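Local coordinates for lactate racemase (Thermoanaerobacterium thermosaccharolyticum, PDB 2YJG), which interconverts the D- and L-isomers of lactate with the help of a nickel-pincer nucleotide cofactor, absent from this apoprotein, at residues A[326-329]-A[330-334]; A[351-354]-A[355-359]; A[121-124]-A[125-128]; A[77-80]-A[81-85]. One frame throughout, in Å; residues are numbered along the deposited sequence.

Contact 1 of 4, residues A[326-329]-A[330-334]; sequences EGFY and RWFKE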
loop_
_atom_site.group_PDB
_atom_site.type_symbol
_atom_site.label_atom_id
_atom_site.label_comp_id
_atom_site.label_asym_id
_atom_site.label_seq_id
_atom_site.Cartn_x
_atom_site.Cartn_y
_atom_site.Cartn_z
ATOM N N GLU A 326 -5.006 -27.558 -13.988
ATOM C CA GLU A 326 -4.557 -28.498 -15.003
ATOM C C GLU A 326 -4.354 -29.873 -14.405
ATOM O O GLU A 326 -4.704 -30.866 -15.006
ATOM C CB GLU A 326 -3.225 -28.013 -15.638
ATOM C CG GLU A 326 -3.363 -26.828 -16.545
ATOM C CD GLU A 326 -4.133 -27.154 -17.842
ATOM O OE1 GLU A 326 -4.082 -28.315 -18.312
ATOM O OE2 GLU A 326 -4.785 -26.231 -18.391
ATOM N N GLY A 327 -3.717 -29.939 -13.257
ATOM C CA GLY A 327 -3.434 -31.249 -12.608
ATOM C C GLY A 327 -4.743 -31.965 -12.225
ATOM O O GLY A 327 -4.956 -33.134 -12.537
ATOM N N PHE A 328 -5.642 -31.204 -11.604
ATOM C CA PHE A 328 -6.999 -31.682 -11.292
ATOM C C PHE A 328 -7.607 -32.294 -12.512
ATOM O O PHE A 328 -8.082 -33.408 -12.459
ATOM C CB PHE A 328 -7.820 -30.478 -10.781
ATOM C CG PHE A 328 -9.314 -30.736 -10.672
ATOM C CD1 PHE A 328 -9.819 -31.666 -9.778
ATOM C CD2 PHE A 328 -10.214 -29.943 -11.386
ATOM C CE1 PHE A 328 -11.210 -31.849 -9.650
ATOM C CE2 PHE A 328 -11.585 -30.106 -11.270
ATOM C CZ PHE A 328 -12.096 -31.066 -10.415
ATOM N N TYR A 329 -7.578 -31.563 -13.640
ATOM C CA TYR A 329 -8.192 -32.002 -14.887
ATOM C C TYR A 329 -7.532 -33.275 -15.468
ATOM O O TYR A 329 -8.207 -34.235 -15.892
ATOM C CB TYR A 329 -8.084 -30.852 -15.862
ATOM C CG TYR A 329 -8.485 -31.121 -17.271
ATOM C CD1 TYR A 329 -9.746 -31.610 -17.587
ATOM C CD2 TYR A 329 -7.589 -30.847 -18.337
ATOM C CE1 TYR A 329 -10.118 -31.832 -18.919
ATOM C CE2 TYR A 329 -7.974 -31.041 -19.658
ATOM C CZ TYR A 329 -9.247 -31.516 -19.950
ATOM O OH TYR A 329 -9.608 -31.729 -21.267
ATOM N N ARG A 330 -6.215 -33.246 -15.504
ATOM C CA ARG A 330 -5.337 -34.290 -16.074
ATOM C C ARG A 330 -5.489 -35.634 -15.350
ATOM O O ARG A 330 -5.397 -36.649 -15.957
ATOM C CB ARG A 330 -3.892 -33.786 -15.997
ATOM C CG ARG A 330 -2.753 -34.534 -16.734
ATOM C CD ARG A 330 -1.323 -33.789 -16.538
ATOM N NE ARG A 330 -1.107 -33.163 -15.193
ATOM C CZ ARG A 330 -0.178 -32.236 -14.888
ATOM N NH1 ARG A 330 0.695 -31.793 -15.811
ATOM N NH2 ARG A 330 -0.121 -31.732 -13.636
ATOM N N TRP A 331 -5.802 -35.634 -14.071
ATOM C CA TRP A 331 -6.080 -36.885 -13.383
ATOM C C TRP A 331 -7.152 -37.654 -14.108
ATOM O O TRP A 331 -6.971 -38.810 -14.304
ATOM C CB TRP A 331 -6.492 -36.668 -11.915
ATOM C CG TRP A 331 -5.352 -36.438 -10.991
ATOM C CD1 TRP A 331 -5.103 -35.322 -10.261
ATOM C CD2 TRP A 331 -4.355 -37.398 -10.604
ATOM N NE1 TRP A 331 -3.979 -35.514 -9.494
ATOM C CE2 TRP A 331 -3.535 -36.799 -9.658
ATOM C CE3 TRP A 331 -4.092 -38.723 -10.989
ATOM C CZ2 TRP A 331 -2.390 -37.440 -9.145
ATOM C CZ3 TRP A 331 -2.960 -39.373 -10.447
ATOM C CH2 TRP A 331 -2.197 -38.764 -9.504
ATOM N N PHE A 332 -8.220 -36.969 -14.554
ATOM C CA PHE A 332 -9.336 -37.591 -15.236
ATOM C C PHE A 332 -9.031 -37.798 -16.716
ATOM O O PHE A 332 -9.303 -38.865 -17.285
ATOM C CB PHE A 332 -10.573 -36.746 -15.064
ATOM C CG PHE A 332 -11.013 -36.696 -13.634
ATOM C CD1 PHE A 332 -10.452 -35.764 -12.767
ATOM C CD2 PHE A 332 -11.857 -37.624 -13.144
ATOM C CE1 PHE A 332 -10.781 -35.729 -11.452
ATOM C CE2 PHE A 332 -12.199 -37.623 -11.769
ATOM C CZ PHE A 332 -11.660 -36.702 -10.944
ATOM N N LYS A 333 -8.402 -36.794 -17.296
ATOM C CA LYS A 333 -8.151 -36.837 -18.751
ATOM C C LYS A 333 -7.256 -38.022 -19.088
ATOM O O LYS A 333 -7.474 -38.677 -20.133
ATOM C CB LYS A 333 -7.516 -35.547 -19.208
ATOM C CG LYS A 333 -7.152 -35.544 -20.673
ATOM C CD LYS A 333 -8.191 -34.944 -21.552
ATOM C CE LYS A 333 -7.545 -34.681 -22.958
ATOM N NZ LYS A 333 -8.381 -33.790 -23.789
ATOM N N GLU A 334 -6.311 -38.310 -18.191
ATOM C CA GLU A 334 -5.317 -39.395 -18.336
ATOM C C GLU A 334 -5.714 -40.784 -17.724
ATOM O O GLU A 334 -4.906 -41.704 -17.730
ATOM C CB GLU A 334 -4.008 -38.961 -17.682
ATOM C CG GLU A 334 -3.416 -37.620 -18.212
ATOM C CD GLU A 334 -2.805 -37.776 -19.588
ATOM O OE1 GLU A 334 -2.174 -38.842 -19.820
ATOM O OE2 GLU A 334 -2.942 -36.863 -20.442
HETATM O O HOH W 1 -2.755 -34.634 -12.864
#
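The backbone N atoms of R330, W331 and K333 bond to the carbonyl oxygens of E326, G327 and Y329, the i to i+4 pattern of an alpha helix. Y329 O also takes a weak bond from F332 N. Y329 and K333 lie side by side one turn apart and point the same way. K333 CB sits over one face of the Y329 ring. A bend at chi2 (95°) then brings K333 CD to 3.5 Å from Y329 OH. Both polar ends go to D386: Y329 OH hydrogen-bonds to its OD2, and K333 NZ forms a salt bridge with the same oxygen. A leucine in place of Y329 would probably cost D386 its hydroxyl partner and deprive K333 of the ring it lies against.

The R330 chain turns at chi3 (36°), which folds the guanidinium back until NH2 is 3.5 Å from G327 CA. A water in the guanidinium plane accepts from R330 NE at 3.2 Å and donates to G327 O at 2.7 Å. It stands over one face of the W331 ring, toward its rim. The F332 ring meets F328 O edge-on, in plane, with CD1 at 3.4 Å. F328 CE1 and F332 CE1 are 4.3 Å apart.

Helix 326-333 packs among other helices. F328 faces helix 293-305 through I293 and V297, W331 and F332 rest on A360 of helix 357-369, and W331 also touches helix 338-346.

Contact 2 of 4, residues A[351-354]-A[355-359]; sequences DETL and PDQWE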
loop_
_atom_site.group_PDB
_atom_site.type_symbol
_atom_site.label_atom_id
_atom_site.label_comp_id
_atom_site.label_asym_id
_atom_site.label_seq_id
_atom_site.Cartn_x
_atom_site.Cartn_y
_atom_site.Cartn_z
ATOM N N ASP A 351 4.119 -38.012 1.855
ATOM C CA ASP A 351 5.046 -37.029 1.293
ATOM C C ASP A 351 5.070 -36.898 -0.201
ATOM O O ASP A 351 6.019 -36.330 -0.764
ATOM C CB ASP A 351 6.484 -37.350 1.776
ATOM C CG ASP A 351 6.924 -38.810 1.489
ATOM O OD1 ASP A 351 6.065 -39.769 1.223
ATOM O OD2 ASP A 351 8.177 -39.001 1.632
ATOM N N GLU A 352 4.045 -37.423 -0.876
ATOM C CA GLU A 352 3.995 -37.477 -2.292
ATOM C C GLU A 352 2.768 -36.716 -2.829
ATOM O O GLU A 352 2.339 -36.896 -3.963
ATOM C CB GLU A 352 3.932 -38.930 -2.721
ATOM C CG GLU A 352 5.193 -39.670 -2.283
ATOM C CD GLU A 352 5.236 -41.137 -2.659
ATOM O OE1 GLU A 352 4.161 -41.752 -2.908
ATOM O OE2 GLU A 352 6.376 -41.655 -2.776
ATOM N N THR A 353 2.185 -35.918 -1.964
ATOM C CA THR A 353 0.952 -35.202 -2.345
ATOM C C THR A 353 1.287 -34.063 -3.304
ATOM O O THR A 353 2.099 -33.221 -3.034
ATOM C CB THR A 353 0.255 -34.644 -1.099
ATOM O OG1 THR A 353 0.131 -35.666 -0.090
ATOM C CG2 THR A 353 -1.104 -34.089 -1.510
ATOM N N LEU A 354 0.634 -34.026 -4.446
ATOM C CA LEU A 354 0.810 -32.970 -5.427
ATOM C C LEU A 354 -0.345 -31.989 -5.479
ATOM O O LEU A 354 -1.537 -32.334 -5.193
ATOM C CB LEU A 354 1.005 -33.597 -6.789
ATOM C CG LEU A 354 2.305 -34.422 -6.903
ATOM C CD1 LEU A 354 2.294 -35.250 -8.120
ATOM C CD2 LEU A 354 3.497 -33.437 -6.871
ATOM N N PRO A 355 -0.048 -30.760 -5.883
ATOM C CA PRO A 355 -1.147 -29.776 -5.967
ATOM C C PRO A 355 -2.329 -30.301 -6.807
ATOM O O PRO A 355 -2.147 -30.991 -7.800
ATOM C CB PRO A 355 -0.464 -28.546 -6.641
ATOM C CG PRO A 355 1.022 -28.699 -6.107
ATOM C CD PRO A 355 1.238 -30.166 -6.342
ATOM N N ASP A 356 -3.533 -30.021 -6.316
ATOM C CA ASP A 356 -4.818 -30.385 -6.915
ATOM C C ASP A 356 -5.271 -31.846 -6.610
ATOM O O ASP A 356 -6.442 -32.165 -6.852
ATOM C CB ASP A 356 -4.833 -30.225 -8.453
ATOM C CG ASP A 356 -4.766 -28.777 -8.957
ATOM O OD1 ASP A 356 -4.633 -27.782 -8.154
ATOM O OD2 ASP A 356 -4.854 -28.653 -10.229
ATOM N N GLN A 357 -4.389 -32.716 -6.101
ATOM C CA GLN A 357 -4.715 -34.135 -6.095
ATOM C C GLN A 357 -5.946 -34.437 -5.212
ATOM O O GLN A 357 -6.753 -35.310 -5.532
ATOM C CB GLN A 357 -3.492 -34.981 -5.701
ATOM C CG GLN A 357 -3.216 -35.162 -4.279
ATOM C CD GLN A 357 -2.218 -36.332 -4.014
ATOM O OE1 GLN A 357 -1.179 -36.451 -4.708
ATOM N NE2 GLN A 357 -2.510 -37.145 -2.992
ATOM N N TRP A 358 -6.067 -33.716 -4.107
ATOM C CA TRP A 358 -7.118 -33.976 -3.141
ATOM C C TRP A 358 -8.525 -33.662 -3.732
ATOM O O TRP A 358 -9.526 -34.284 -3.381
ATOM C CB TRP A 358 -6.837 -33.199 -1.869
ATOM C CG TRP A 358 -6.626 -31.733 -2.051
ATOM C CD1 TRP A 358 -7.565 -30.766 -2.018
ATOM C CD2 TRP A 358 -5.382 -31.085 -2.309
ATOM N NE1 TRP A 358 -6.998 -29.529 -2.240
ATOM C CE2 TRP A 358 -5.645 -29.711 -2.422
ATOM C CE3 TRP A 358 -4.086 -31.537 -2.482
ATOM C CZ2 TRP A 358 -4.634 -28.767 -2.688
ATOM C CZ3 TRP A 358 -3.090 -30.623 -2.673
ATOM C CH2 TRP A 358 -3.355 -29.244 -2.770
ATOM N N GLU A 359 -8.571 -32.631 -4.570
ATOM C CA GLU A 359 -9.829 -32.188 -5.225
ATOM C C GLU A 359 -10.224 -33.260 -6.204
ATOM O O GLU A 359 -11.432 -33.606 -6.360
ATOM C CB GLU A 359 -9.604 -30.858 -5.967
ATOM C CG GLU A 359 -10.788 -29.910 -6.115
ATOM C CD GLU A 359 -11.228 -29.268 -4.819
ATOM O OE1 GLU A 359 -10.560 -29.516 -3.778
ATOM O OE2 GLU A 359 -12.241 -28.470 -4.812
HETATM O O HOH W 2 -0.806 -38.081 -0.783
#
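A type II beta turn from L354 to Q357 leads the chain into helix 357-369. P355 and D356 occupy its corners, with D356 at positive phi (82°). Q357 N closes the turn on L354 O at 3.0 Å. The Q357 side chain comes back to the same residue, where OE1 accepts from L354 N, also at 3.0 Å. That bond is straight (168°), but the donor lies well above the amide plane of Q357. A chi1 of 84° puts Q357 CG between its own N and carbonyl carbon, and from there the extended chain reaches back across T353 at about a right angle. T353 CG2 touches Q357 CD at 3.5 Å. A water bridges T353 OG1 and, weakly, Q357 NE2. An alanine at Q357 would probably leave L354 N without its side-chain acceptor and open a gap beside T353 CG2.

T353 CG2 lies at the edge of the W358 ring, 4.0 Å from W358 CE3, while L354 O is 3.4 Å from W358 CZ3. The W358 ring also meets H200, probably a nickel ligand. P355 and W358 touch L197 of helix 193-198, W358 packs on I205 of helix 202-206, and Y294 of helix 293-305 lies against D356, W358 and E359.

Contact 3 of 4, residues A[121-124]-A[125-128]; sequences GEDL and VENE. With MG (magnesium ion), chain C; SO4 (sulfate ion), chain D.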
loop_
_atom_site.group_PDB
_atom_site.type_symbol
_atom_site.label_atom_id
_atom_site.label_comp_id
_atom_site.label_asym_id
_atom_site.label_seq_id
_atom_site.Cartn_x
_atom_site.Cartn_y
_atom_site.Cartn_z
ATOM N N GLY A 121 -7.366 -1.395 2.927
ATOM C CA GLY A 121 -7.433 0.054 2.839
ATOM C C GLY A 121 -6.022 0.632 2.920
ATOM O O GLY A 121 -5.131 0.077 3.563
ATOM N N GLU A 122 -5.843 1.767 2.256
ATOM C CA GLU A 122 -4.568 2.407 2.083
ATOM C C GLU A 122 -3.892 2.819 3.406
ATOM O O GLU A 122 -2.710 2.564 3.607
ATOM C CB GLU A 122 -4.861 3.616 1.209
ATOM C CG GLU A 122 -3.775 4.488 0.859
ATOM C CD GLU A 122 -4.049 5.167 -0.481
ATOM O OE1 GLU A 122 -4.750 4.569 -1.319
ATOM O OE2 GLU A 122 -3.523 6.263 -0.690
ATOM N N ASP A 123 -4.653 3.415 4.303
ATOM C CA ASP A 123 -4.080 3.931 5.540
ATOM C C ASP A 123 -3.583 2.775 6.390
ATOM O O ASP A 123 -2.464 2.809 6.908
ATOM C CB ASP A 123 -5.119 4.751 6.331
ATOM C CG ASP A 123 -5.501 6.073 5.663
ATOM O OD1 ASP A 123 -4.870 6.528 4.696
ATOM O OD2 ASP A 123 -6.444 6.689 6.176
ATOM N N LEU A 124 -4.391 1.710 6.520
ATOM C CA LEU A 124 -3.986 0.589 7.340
ATOM C C LEU A 124 -2.709 -0.108 6.783
ATOM O O LEU A 124 -1.775 -0.435 7.545
ATOM C CB LEU A 124 -5.187 -0.374 7.461
ATOM C CG LEU A 124 -5.365 -1.377 8.572
ATOM C CD1 LEU A 124 -5.129 -0.719 9.925
ATOM C CD2 LEU A 124 -6.825 -1.978 8.441
ATOM N N VAL A 125 -2.622 -0.259 5.455
ATOM C CA VAL A 125 -1.461 -0.877 4.833
ATOM C C VAL A 125 -0.208 -0.022 5.098
ATOM O O VAL A 125 0.802 -0.524 5.512
ATOM C CB VAL A 125 -1.679 -1.150 3.315
ATOM C CG1 VAL A 125 -0.402 -1.522 2.614
ATOM C CG2 VAL A 125 -2.763 -2.251 3.095
ATOM N N GLU A 126 -0.323 1.274 4.908
ATOM C CA GLU A 126 0.756 2.185 5.223
ATOM C C GLU A 126 1.115 2.186 6.712
ATOM O O GLU A 126 2.290 1.962 7.077
ATOM C CB GLU A 126 0.364 3.602 4.778
ATOM C CG GLU A 126 0.176 3.734 3.230
ATOM C CD GLU A 126 -0.406 5.055 2.781
ATOM O OE1 GLU A 126 -0.736 5.923 3.638
ATOM O OE2 GLU A 126 -0.504 5.268 1.532
ATOM N N ASN A 127 0.135 2.505 7.546
ATOM C CA ASN A 127 0.332 2.898 8.923
ATOM C C ASN A 127 0.787 1.725 9.836
ATOM O O ASN A 127 1.419 1.932 10.892
ATOM C CB ASN A 127 -0.932 3.462 9.563
ATOM C CG ASN A 127 -1.405 4.829 9.032
ATOM O OD1 ASN A 127 -0.757 5.562 8.237
ATOM N ND2 ASN A 127 -2.594 5.143 9.434
ATOM N N GLU A 128 0.391 0.503 9.487
ATOM C CA GLU A 128 0.784 -0.673 10.233
ATOM C C GLU A 128 1.806 -1.500 9.467
ATOM O O GLU A 128 2.013 -1.299 8.266
ATOM C CB GLU A 128 -0.426 -1.540 10.574
ATOM C CG GLU A 128 -1.460 -0.786 11.424
ATOM C CD GLU A 128 -1.062 -0.355 12.799
ATOM O OE1 GLU A 128 -0.063 -0.821 13.360
ATOM O OE2 GLU A 128 -1.779 0.527 13.347
HETATM MG MG MG C . 3.057 -0.376 6.427
HETATM S S SO4 D . -9.052 2.859 0.490
HETATM O O1 SO4 D . -9.479 3.063 1.852
HETATM O O2 SO4 D . -9.456 3.892 -0.432
HETATM O O3 SO4 D . -7.614 2.713 0.380
HETATM O O4 SO4 D . -9.561 1.603 -0.005
HETATM O O HOH W 3 -1.763 7.471 1.016
HETATM O O HOH W 4 -2.150 7.586 4.678
#
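V125, E126, N127 and E128 donate from N to the carbonyl oxygens of G121, E122, D123 and L124, forming the short helix 122-127. G121, at positive phi, is its N-cap residue.

Metal bonds gather at the other end. V125 O at 2.4 Å, E126 O at 2.5 Å and E128 O at 2.3 Å bind magnesium. The carbonyl oxygens of V125 and E128 of the second subunit bind the same ion, so the site bridges the homodimer. All five are backbone oxygens.

At the start of the helix, E122 N donates to a sulfate oxygen, O3, at 2.7 Å. The sulfate, probably from the crystallisation liquor, also bonds to R80 and K117.

Charged side chains form another group. E122 has CG anti to its backbone N (chi1 179°) and E126 has CG anti to the carbonyl carbon (chi1 -64°), which lays the two chains alongside. E126 OE2 touches E122 CG at 3.4 Å, and the carboxylate planes are 54° apart. A water lies between the two OE2 atoms, 2.7 Å from that of E122 and 2.6 Å from that of E126. E122 OE1 has a salt bridge with K117, and E128 OE2 one with R91.

Apolar contact is slight: L124 CD1 meets E128 CG at 4.0 Å. V125 packs on L113, M116 and F120 of the preceding helix 113-120. L124 lies on P84 and L87 of helix 79-91, and E126 meets M116 of the second subunit.

Contact 4 of 4, residues A[77-80]-A[81-85]; sequences VPSR and ITLPL. With SO4 (sulfate ion), chain D.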
loop_
_atom_site.group_PDB
_atom_site.type_symbol
_atom_site.label_atom_id
_atom_site.label_comp_id
_atom_site.label_asym_id
_atom_site.label_seq_id
_atom_site.Cartn_x
_atom_site.Cartn_y
_atom_site.Cartn_z
ATOM N N VAL A 77 -12.575 -12.287 4.663
ATOM C CA VAL A 77 -12.468 -11.683 5.984
ATOM C C VAL A 77 -12.586 -10.136 5.898
ATOM O O VAL A 77 -11.871 -9.463 5.142
ATOM C CB VAL A 77 -11.173 -12.102 6.699
ATOM C CG1 VAL A 77 -11.121 -11.490 8.072
ATOM C CG2 VAL A 77 -11.022 -13.612 6.756
ATOM N N PRO A 78 -13.536 -9.556 6.638
ATOM C CA PRO A 78 -13.784 -8.128 6.572
ATOM C C PRO A 78 -12.788 -7.365 7.426
ATOM O O PRO A 78 -13.143 -6.756 8.432
ATOM C CB PRO A 78 -15.204 -7.983 7.116
ATOM C CG PRO A 78 -15.370 -9.120 8.048
ATOM C CD PRO A 78 -14.492 -10.246 7.526
ATOM N N SER A 79 -11.524 -7.396 7.026
ATOM C CA SER A 79 -10.475 -6.890 7.897
ATOM C C SER A 79 -10.439 -5.384 8.104
ATOM O O SER A 79 -9.820 -4.921 9.058
ATOM C CB SER A 79 -9.107 -7.412 7.442
ATOM O OG SER A 79 -9.074 -8.828 7.410
ATOM N N ARG A 80 -11.040 -4.600 7.198
ATOM C CA ARG A 80 -11.164 -3.165 7.444
ATOM C C ARG A 80 -11.915 -2.902 8.751
ATOM O O ARG A 80 -11.764 -1.878 9.362
ATOM C CB ARG A 80 -11.881 -2.460 6.267
ATOM C CG ARG A 80 -11.117 -2.409 4.985
ATOM C CD ARG A 80 -12.084 -2.214 3.768
ATOM N NE ARG A 80 -11.384 -2.083 2.470
ATOM C CZ ARG A 80 -10.797 -0.968 2.002
ATOM N NH1 ARG A 80 -10.769 0.148 2.713
ATOM N NH2 ARG A 80 -10.200 -0.972 0.803
ATOM N N ILE A 81 -12.784 -3.823 9.152
ATOM C CA ILE A 81 -13.542 -3.660 10.367
ATOM C C ILE A 81 -12.795 -4.297 11.541
ATOM O O ILE A 81 -12.599 -3.680 12.598
ATOM C CB ILE A 81 -14.921 -4.267 10.241
ATOM C CG1 ILE A 81 -15.778 -3.464 9.220
ATOM C CG2 ILE A 81 -15.545 -4.302 11.642
ATOM C CD1 ILE A 81 -17.058 -4.174 8.758
ATOM N N THR A 82 -12.318 -5.512 11.334
ATOM C CA THR A 82 -11.801 -6.319 12.436
ATOM C C THR A 82 -10.397 -5.932 12.887
ATOM O O THR A 82 -10.149 -5.867 14.079
ATOM C CB THR A 82 -11.798 -7.811 12.061
ATOM O OG1 THR A 82 -11.081 -7.979 10.843
ATOM C CG2 THR A 82 -13.241 -8.357 11.927
ATOM N N LEU A 83 -9.493 -5.645 11.950
ATOM C CA LEU A 83 -8.114 -5.290 12.342
ATOM C C LEU A 83 -7.985 -4.035 13.228
ATOM O O LEU A 83 -7.258 -4.105 14.220
ATOM C CB LEU A 83 -7.221 -5.218 11.125
ATOM C CG LEU A 83 -6.845 -6.599 10.588
ATOM C CD1 LEU A 83 -6.073 -6.450 9.267
ATOM C CD2 LEU A 83 -6.005 -7.447 11.686
ATOM N N PRO A 84 -8.692 -2.913 12.894
ATOM C CA PRO A 84 -8.572 -1.776 13.811
ATOM C C PRO A 84 -9.054 -2.078 15.224
ATOM O O PRO A 84 -8.552 -1.490 16.210
ATOM C CB PRO A 84 -9.464 -0.725 13.181
ATOM C CG PRO A 84 -9.388 -0.962 11.748
ATOM C CD PRO A 84 -9.357 -2.498 11.635
ATOM N N LEU A 85 -10.063 -2.923 15.337
ATOM C CA LEU A 85 -10.618 -3.230 16.666
ATOM C C LEU A 85 -9.692 -4.158 17.407
ATOM O O LEU A 85 -9.494 -4.020 18.610
ATOM C CB LEU A 85 -12.014 -3.829 16.535
ATOM C CG LEU A 85 -13.098 -2.895 16.012
ATOM C CD1 LEU A 85 -14.339 -3.699 15.664
ATOM C CD2 LEU A 85 -13.357 -1.820 17.021
HETATM S S SO4 D . -9.052 2.859 0.490
HETATM O O1 SO4 D . -9.479 3.063 1.852
HETATM O O2 SO4 D . -9.456 3.892 -0.432
HETATM O O3 SO4 D . -7.614 2.713 0.380
HETATM O O4 SO4 D . -9.561 1.603 -0.005
#
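S79 CB packs against the end of L83, 3.7 Å from CD1, while L83 CB lies 3.3 Å from S79 O. T82 turns its hydroxyl back along the chain. Its chi1 of 54° places OG1 between the backbone N and the carbonyl carbon, 3.2 Å from S79 CA. S79 OG and T82 OG1 both hydrogen-bond to the carboxylate of E168, one to each oxygen, and this fixes the two hydroxyls.

P78 is the centre of an inverse gamma turn and the N-cap residue of helix 79-91, the helix of the beta-alpha-beta unit between strands 66-71 and 99-104. P78 O takes two backbone donors, I81 N at 3.0 Å and T82 N at 3.3 Å. P84 has no N-H to give, and the helix kinks there; its CD sits 3.4 Å from R80 O.

R80 extends from CG to NE and meets a sulfate in the plane of its guanidinium. NH2 donates to sulfate O4 at 2.8 Å. NH1 adds weak bonds to O4 and O1. R80 NH2 also bonds to A118 O. On another side of the helix, P78, I81 and T82 touch I247 of strand 247-253.

The four contacts form two pairs. Contacts 1 and 2, in the C-terminal part of the chain, have centres about 12 Å apart. D356 OD2 probably accepts a hydrogen bond from F328 N at 3.0 Å, tying the two helix starts together. Contacts 3 and 4, in the N-terminal part, are also about 12 Å apart by centres. They share one sulfate, and R80 NH1 lies 3.3 Å from G121 CA. Contacts 2 and 4 approach to about 19 Å by nearest atoms. The W358 side chain of contact 2 is about 3 Å from the side chain of H200, which probably binds the cofactor nickel, as in related enzymes. V77 of contact 4 is a near sequence neighbour of R75, another probable cofactor ligand. Contact 3 instead serves the dimer through magnesium.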